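Local coordinates for protein glucose-1-phosphate uridylyltransferase (PDB 2UX8) that binds glucose 1-phosphate and probably catalyses its reaction with UTP to give UDP-glucose and diphosphate, at residues M39-A51 against F270-L284. Residues are numbered along the deposited sequence; the frame is centred on the assembly and turned at random.
Sequences MLPVVDRPLIQYA and FIQANLAVALSRPDL
Val-42 and Val-43, in the loop that leads into helix 47-57 of this GT-A-type nucleotidyltransferase fold, pack side by side against Val-277 on helix 267-279. The two valines share the work between the branches of Val-277: Val-42 CG1 meets Val-277 CG2 at 3.6 Å, the side chains crossing at about a right angle, while Val-43 CG2 lies against Val-277 CG1. The other methyl of Val-43, CG1, is anti to the backbone N (chi1 163°) and lies 3.9 Å from Leu-284 CD1; the Val-43 side chain slides past those of Leu-284 and Arg-281, each running in the opposite direction to it. Toward the N-terminal end of the helix, Leu-40 CB rests 3.9 Å from Phe-270 CE1, and Phe-28 packs edge-to-face on the same ring. Phe-143 of strand 142-145 touches Val-42, Val-277 and Tyr-50, tying the loop and helix to that strand.

Beyond helix 267-279, Arg-281 bends at chi2 (-68°) and brings its guanidinium edge to Asp-44. NH2 gives OD1 a nearly straight bond of 2.9 Å on the syn side, and NH1 reaches OD2 only weakly; the two planes are 49° apart, a skewed salt bridge with one strong bond and one weak. Without the carboxylate of Asp-44, as with an alanine here, the Arg-281 guanidinium would probably lose its anionic mate and be freer to turn. Close by, Tyr-50 OH stands 4.1 Å from Val-277 CG1.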
loop_
_atom_site.group_PDB
_atom_site.type_symbol
_atom_site.label_atom_id
_atom_site.label_comp_id
_atom_site.label_asym_id
_atom_site.label_seq_id
_atom_site.Cartn_x
_atom_site.Cartn_y
_atom_site.Cartn_z
ATOM N N MET C 39 -6.248 14.164 3.255
ATOM C CA MET C 39 -6.233 14.158 1.807
ATOM C C MET C 39 -7.516 14.703 1.201
ATOM O O MET C 39 -7.611 14.829 -0.015
ATOM C CB MET C 39 -5.990 12.749 1.292
ATOM C CG MET C 39 -4.618 12.216 1.563
ATOM S SD MET C 39 -3.393 13.157 0.700
ATOM C CE MET C 39 -3.705 12.671 -0.961
ATOM N N LEU C 40 -8.507 15.014 2.033
ATOM C CA LEU C 40 -9.746 15.571 1.502
ATOM C C LEU C 40 -9.373 16.863 0.801
ATOM O O LEU C 40 -8.557 17.644 1.294
ATOM C CB LEU C 40 -10.772 15.837 2.606
ATOM C CG LEU C 40 -11.350 14.591 3.288
ATOM C CD1 LEU C 40 -12.555 14.979 4.124
ATOM C CD2 LEU C 40 -11.766 13.580 2.244
ATOM N N PRO C 41 -9.956 17.096 -0.371
ATOM C CA PRO C 41 -9.656 18.305 -1.146
ATOM C C PRO C 41 -10.459 19.551 -0.859
ATOM O O PRO C 41 -11.666 19.478 -0.624
ATOM C CB PRO C 41 -9.879 17.850 -2.579
ATOM C CG PRO C 41 -11.078 16.925 -2.419
ATOM C CD PRO C 41 -10.775 16.147 -1.147
ATOM N N VAL C 42 -9.787 20.699 -0.862
ATOM C CA VAL C 42 -10.540 21.908 -0.709
ATOM C C VAL C 42 -10.975 22.359 -2.093
ATOM O O VAL C 42 -11.911 23.016 -2.178
ATOM C CB VAL C 42 -9.824 23.041 0.027
ATOM C CG1 VAL C 42 -10.575 24.345 -0.199
ATOM C CG2 VAL C 42 -9.837 22.757 1.520
ATOM N N VAL C 43 -10.351 22.076 -3.200
ATOM C CA VAL C 43 -11.020 22.484 -4.438
ATOM C C VAL C 43 -10.334 21.524 -5.348
ATOM O O VAL C 43 -10.934 20.689 -6.004
ATOM C CB VAL C 43 -10.707 23.938 -4.878
ATOM C CG1 VAL C 43 -11.074 24.107 -6.327
ATOM C CG2 VAL C 43 -11.512 24.939 -4.057
ATOM N N ASP C 44 -9.024 21.626 -5.330
ATOM C CA ASP C 44 -8.229 20.751 -6.140
ATOM C C ASP C 44 -6.935 20.370 -5.467
ATOM O O ASP C 44 -6.072 19.763 -6.088
ATOM C CB ASP C 44 -7.967 21.367 -7.512
ATOM C CG ASP C 44 -7.472 22.777 -7.429
ATOM O OD1 ASP C 44 -7.433 23.310 -6.319
ATOM O OD2 ASP C 44 -7.128 23.359 -8.469
ATOM N N ARG C 45 -6.794 20.738 -4.198
ATOM C CA ARG C 45 -5.611 20.367 -3.442
ATOM C C ARG C 45 -6.046 19.786 -2.109
ATOM O O ARG C 45 -7.047 20.211 -1.532
ATOM C CB ARG C 45 -4.692 21.565 -3.159
ATOM C CG ARG C 45 -4.945 22.791 -3.987
ATOM C CD ARG C 45 -3.849 23.809 -3.778
ATOM N NE ARG C 45 -2.759 23.636 -4.726
ATOM C CZ ARG C 45 -1.479 23.761 -4.409
ATOM N NH1 ARG C 45 -1.146 24.050 -3.174
ATOM N NH2 ARG C 45 -0.531 23.616 -5.317
ATOM N N PRO C 46 -5.302 18.794 -1.605
ATOM C CA PRO C 46 -5.640 18.181 -0.321
ATOM C C PRO C 46 -5.190 19.073 0.828
ATOM O O PRO C 46 -4.214 19.812 0.694
ATOM C CB PRO C 46 -4.863 16.872 -0.357
ATOM C CG PRO C 46 -3.647 17.223 -1.176
ATOM C CD PRO C 46 -4.235 18.041 -2.288
ATOM N N LEU C 47 -5.891 18.993 1.956
ATOM C CA LEU C 47 -5.560 19.775 3.143
ATOM C C LEU C 47 -4.064 19.866 3.475
ATOM O O LEU C 47 -3.577 20.957 3.751
ATOM C CB LEU C 47 -6.328 19.223 4.345
ATOM C CG LEU C 47 -7.840 19.443 4.280
ATOM C CD1 LEU C 47 -8.538 18.582 5.307
ATOM C CD2 LEU C 47 -8.141 20.914 4.510
ATOM N N ILE C 48 -3.325 18.753 3.460
ATOM C CA ILE C 48 -1.887 18.836 3.766
ATOM C C ILE C 48 -1.126 19.659 2.751
ATOM O O ILE C 48 -0.130 20.299 3.101
ATOM C CB ILE C 48 -1.163 17.486 3.771
ATOM C CG1 ILE C 48 -2.092 16.411 3.252
ATOM C CG2 ILE C 48 -0.566 17.201 5.136
ATOM C CD1 ILE C 48 -1.395 15.493 2.299
ATOM N N GLN C 49 -1.563 19.610 1.490
ATOM C CA GLN C 49 -0.895 20.376 0.452
ATOM C C GLN C 49 -0.914 21.847 0.868
ATOM O O GLN C 49 0.135 22.499 0.896
ATOM C CB GLN C 49 -1.588 20.186 -0.893
ATOM C CG GLN C 49 -0.864 20.852 -2.040
ATOM C CD GLN C 49 0.550 20.362 -2.181
ATOM O OE1 GLN C 49 0.781 19.219 -2.562
ATOM N NE2 GLN C 49 1.514 21.223 -1.867
ATOM N N TYR C 50 -2.090 22.360 1.227
ATOM C CA TYR C 50 -2.194 23.752 1.654
ATOM C C TYR C 50 -1.257 24.026 2.813
ATOM O O TYR C 50 -0.554 25.040 2.838
ATOM C CB TYR C 50 -3.610 24.093 2.094
ATOM C CG TYR C 50 -4.561 24.291 0.949
ATOM C CD1 TYR C 50 -5.393 23.254 0.528
ATOM C CD2 TYR C 50 -4.618 25.511 0.262
ATOM C CE1 TYR C 50 -6.258 23.416 -0.543
ATOM C CE2 TYR C 50 -5.485 25.683 -0.816
ATOM C CZ TYR C 50 -6.302 24.621 -1.210
ATOM O OH TYR C 50 -7.171 24.739 -2.268
ATOM N N ALA C 51 -1.255 23.105 3.767
ATOM C CA ALA C 51 -0.430 23.222 4.948
ATOM C C ALA C 51 1.069 23.272 4.658
ATOM O O ALA C 51 1.789 24.078 5.264
ATOM C CB ALA C 51 -0.744 22.082 5.893
ATOM N N PHE C 270 -15.820 22.370 6.191
ATOM C CA PHE C 270 -15.232 21.792 5.001
ATOM C C PHE C 270 -15.924 22.349 3.762
ATOM O O PHE C 270 -15.273 22.790 2.812
ATOM C CB PHE C 270 -15.378 20.274 5.045
ATOM C CG PHE C 270 -14.904 19.599 3.807
ATOM C CD1 PHE C 270 -13.545 19.528 3.515
ATOM C CD2 PHE C 270 -15.817 19.089 2.891
ATOM C CE1 PHE C 270 -13.102 18.958 2.319
ATOM C CE2 PHE C 270 -15.386 18.516 1.691
ATOM C CZ PHE C 270 -14.028 18.452 1.405
ATOM N N ILE C 271 -17.251 22.333 3.778
ATOM C CA ILE C 271 -18.018 22.834 2.650
ATOM C C ILE C 271 -17.847 24.341 2.453
ATOM O O ILE C 271 -17.691 24.818 1.325
ATOM C CB ILE C 271 -19.502 22.449 2.805
ATOM C CG1 ILE C 271 -19.675 20.995 2.358
ATOM C CG2 ILE C 271 -20.391 23.370 1.977
ATOM C CD1 ILE C 271 -20.879 20.312 2.932
ATOM N N GLN C 272 -17.851 25.082 3.555
ATOM C CA GLN C 272 -17.682 26.520 3.478
ATOM C C GLN C 272 -16.324 26.863 2.890
ATOM O O GLN C 272 -16.218 27.767 2.070
ATOM C CB GLN C 272 -17.857 27.143 4.861
ATOM C CG GLN C 272 -19.304 27.232 5.282
ATOM C CD GLN C 272 -19.461 27.505 6.756
ATOM O OE1 GLN C 272 -18.615 28.150 7.369
ATOM N NE2 GLN C 272 -20.554 27.024 7.337
ATOM N N ALA C 273 -15.290 26.137 3.293
ATOM C CA ALA C 273 -13.956 26.397 2.761
ATOM C C ALA C 273 -13.934 26.207 1.247
ATOM O O ALA C 273 -13.393 27.048 0.521
ATOM C CB ALA C 273 -12.930 25.479 3.411
ATOM N N ASN C 274 -14.520 25.105 0.779
ATOM C CA ASN C 274 -14.583 24.792 -0.648
ATOM C C ASN C 274 -15.253 25.913 -1.425
ATOM O O ASN C 274 -14.814 26.294 -2.507
ATOM C CB ASN C 274 -15.373 23.501 -0.867
ATOM C CG ASN C 274 -14.493 22.266 -0.865
ATOM O OD1 ASN C 274 -13.944 21.892 -1.898
ATOM N ND2 ASN C 274 -14.350 21.629 0.301
ATOM N N LEU C 275 -16.333 26.432 -0.868
ATOM C CA LEU C 275 -17.069 27.498 -1.509
ATOM C C LEU C 275 -16.243 28.782 -1.585
ATOM O O LEU C 275 -16.169 29.442 -2.632
ATOM C CB LEU C 275 -18.357 27.753 -0.735
ATOM C CG LEU C 275 -19.177 28.943 -1.200
ATOM C CD1 LEU C 275 -19.473 28.805 -2.683
ATOM C CD2 LEU C 275 -20.449 29.015 -0.381
ATOM N N ALA C 276 -15.627 29.128 -0.460
ATOM C CA ALA C 276 -14.812 30.324 -0.364
ATOM C C ALA C 276 -13.704 30.323 -1.393
ATOM O O ALA C 276 -13.523 31.289 -2.123
ATOM C CB ALA C 276 -14.218 30.439 1.033
ATOM N N VAL C 277 -12.954 29.234 -1.447
ATOM C CA VAL C 277 -11.850 29.130 -2.391
ATOM C C VAL C 277 -12.336 29.132 -3.834
ATOM O O VAL C 277 -11.720 29.745 -4.691
ATOM C CB VAL C 277 -11.014 27.857 -2.113
ATOM C CG1 VAL C 277 -9.861 27.739 -3.105
ATOM C CG2 VAL C 277 -10.485 27.904 -0.690
ATOM N N ALA C 278 -13.441 28.452 -4.104
ATOM C CA ALA C 278 -13.969 28.419 -5.461
ATOM C C ALA C 278 -14.399 29.825 -5.887
ATOM O O ALA C 278 -14.230 30.190 -7.041
ATOM C CB ALA C 278 -15.142 27.443 -5.554
ATOM N N LEU C 279 -14.942 30.619 -4.967
ATOM C CA LEU C 279 -15.363 31.977 -5.322
ATOM C C LEU C 279 -14.167 32.867 -5.628
ATOM O O LEU C 279 -14.302 33.890 -6.299
ATOM C CB LEU C 279 -16.173 32.621 -4.202
ATOM C CG LEU C 279 -17.579 32.066 -4.038
ATOM C CD1 LEU C 279 -18.255 32.785 -2.886
ATOM C CD2 LEU C 279 -18.361 32.243 -5.338
ATOM N N SER C 280 -12.997 32.473 -5.143
ATOM C CA SER C 280 -11.791 33.255 -5.364
ATOM C C SER C 280 -11.060 32.821 -6.630
ATOM O O SER C 280 -10.035 33.398 -6.991
ATOM C CB SER C 280 -10.842 33.128 -4.170
ATOM O OG SER C 280 -10.091 31.933 -4.251
ATOM N N ARG C 281 -11.581 31.801 -7.301
ATOM C CA ARG C 281 -10.964 31.294 -8.527
ATOM C C ARG C 281 -11.625 31.853 -9.784
ATOM O O ARG C 281 -12.808 31.604 -10.047
ATOM C CB ARG C 281 -11.049 29.769 -8.584
ATOM C CG ARG C 281 -10.281 29.029 -7.512
ATOM C CD ARG C 281 -8.788 29.186 -7.686
ATOM N NE ARG C 281 -8.044 28.274 -6.819
ATOM C CZ ARG C 281 -7.961 26.961 -7.007
ATOM N NH1 ARG C 281 -8.576 26.388 -8.039
ATOM N NH2 ARG C 281 -7.263 26.222 -6.155
ATOM N N PRO C 282 -10.855 32.594 -10.593
ATOM C CA PRO C 282 -11.276 33.229 -11.845
ATOM C C PRO C 282 -12.133 32.330 -12.723
ATOM O O PRO C 282 -13.187 32.735 -13.235
ATOM C CB PRO C 282 -9.947 33.544 -12.526
ATOM C CG PRO C 282 -9.043 33.811 -11.389
ATOM C CD PRO C 282 -9.397 32.711 -10.422
ATOM N N ASP C 283 -11.641 31.107 -12.897
ATOM C CA ASP C 283 -12.279 30.094 -13.734
ATOM C C ASP C 283 -13.455 29.345 -13.123
ATOM O O ASP C 283 -14.164 28.632 -13.832
ATOM C CB ASP C 283 -11.230 29.076 -14.215
ATOM C CG ASP C 283 -10.643 28.239 -13.079
ATOM O OD1 ASP C 283 -10.314 28.801 -12.014
ATOM O OD2 ASP C 283 -10.493 27.011 -13.259
ATOM N N LEU C 284 -13.686 29.519 -11.826
ATOM C CA LEU C 284 -14.781 28.825 -11.176
ATOM C C LEU C 284 -15.880 29.707 -10.599
ATOM O O LEU C 284 -17.051 29.321 -10.605
ATOM C CB LEU C 284 -14.228 27.943 -10.055
ATOM C CG LEU C 284 -13.129 26.920 -10.348
ATOM C CD1 LEU C 284 -12.782 26.220 -9.063
ATOM C CD2 LEU C 284 -13.597 25.915 -11.389
#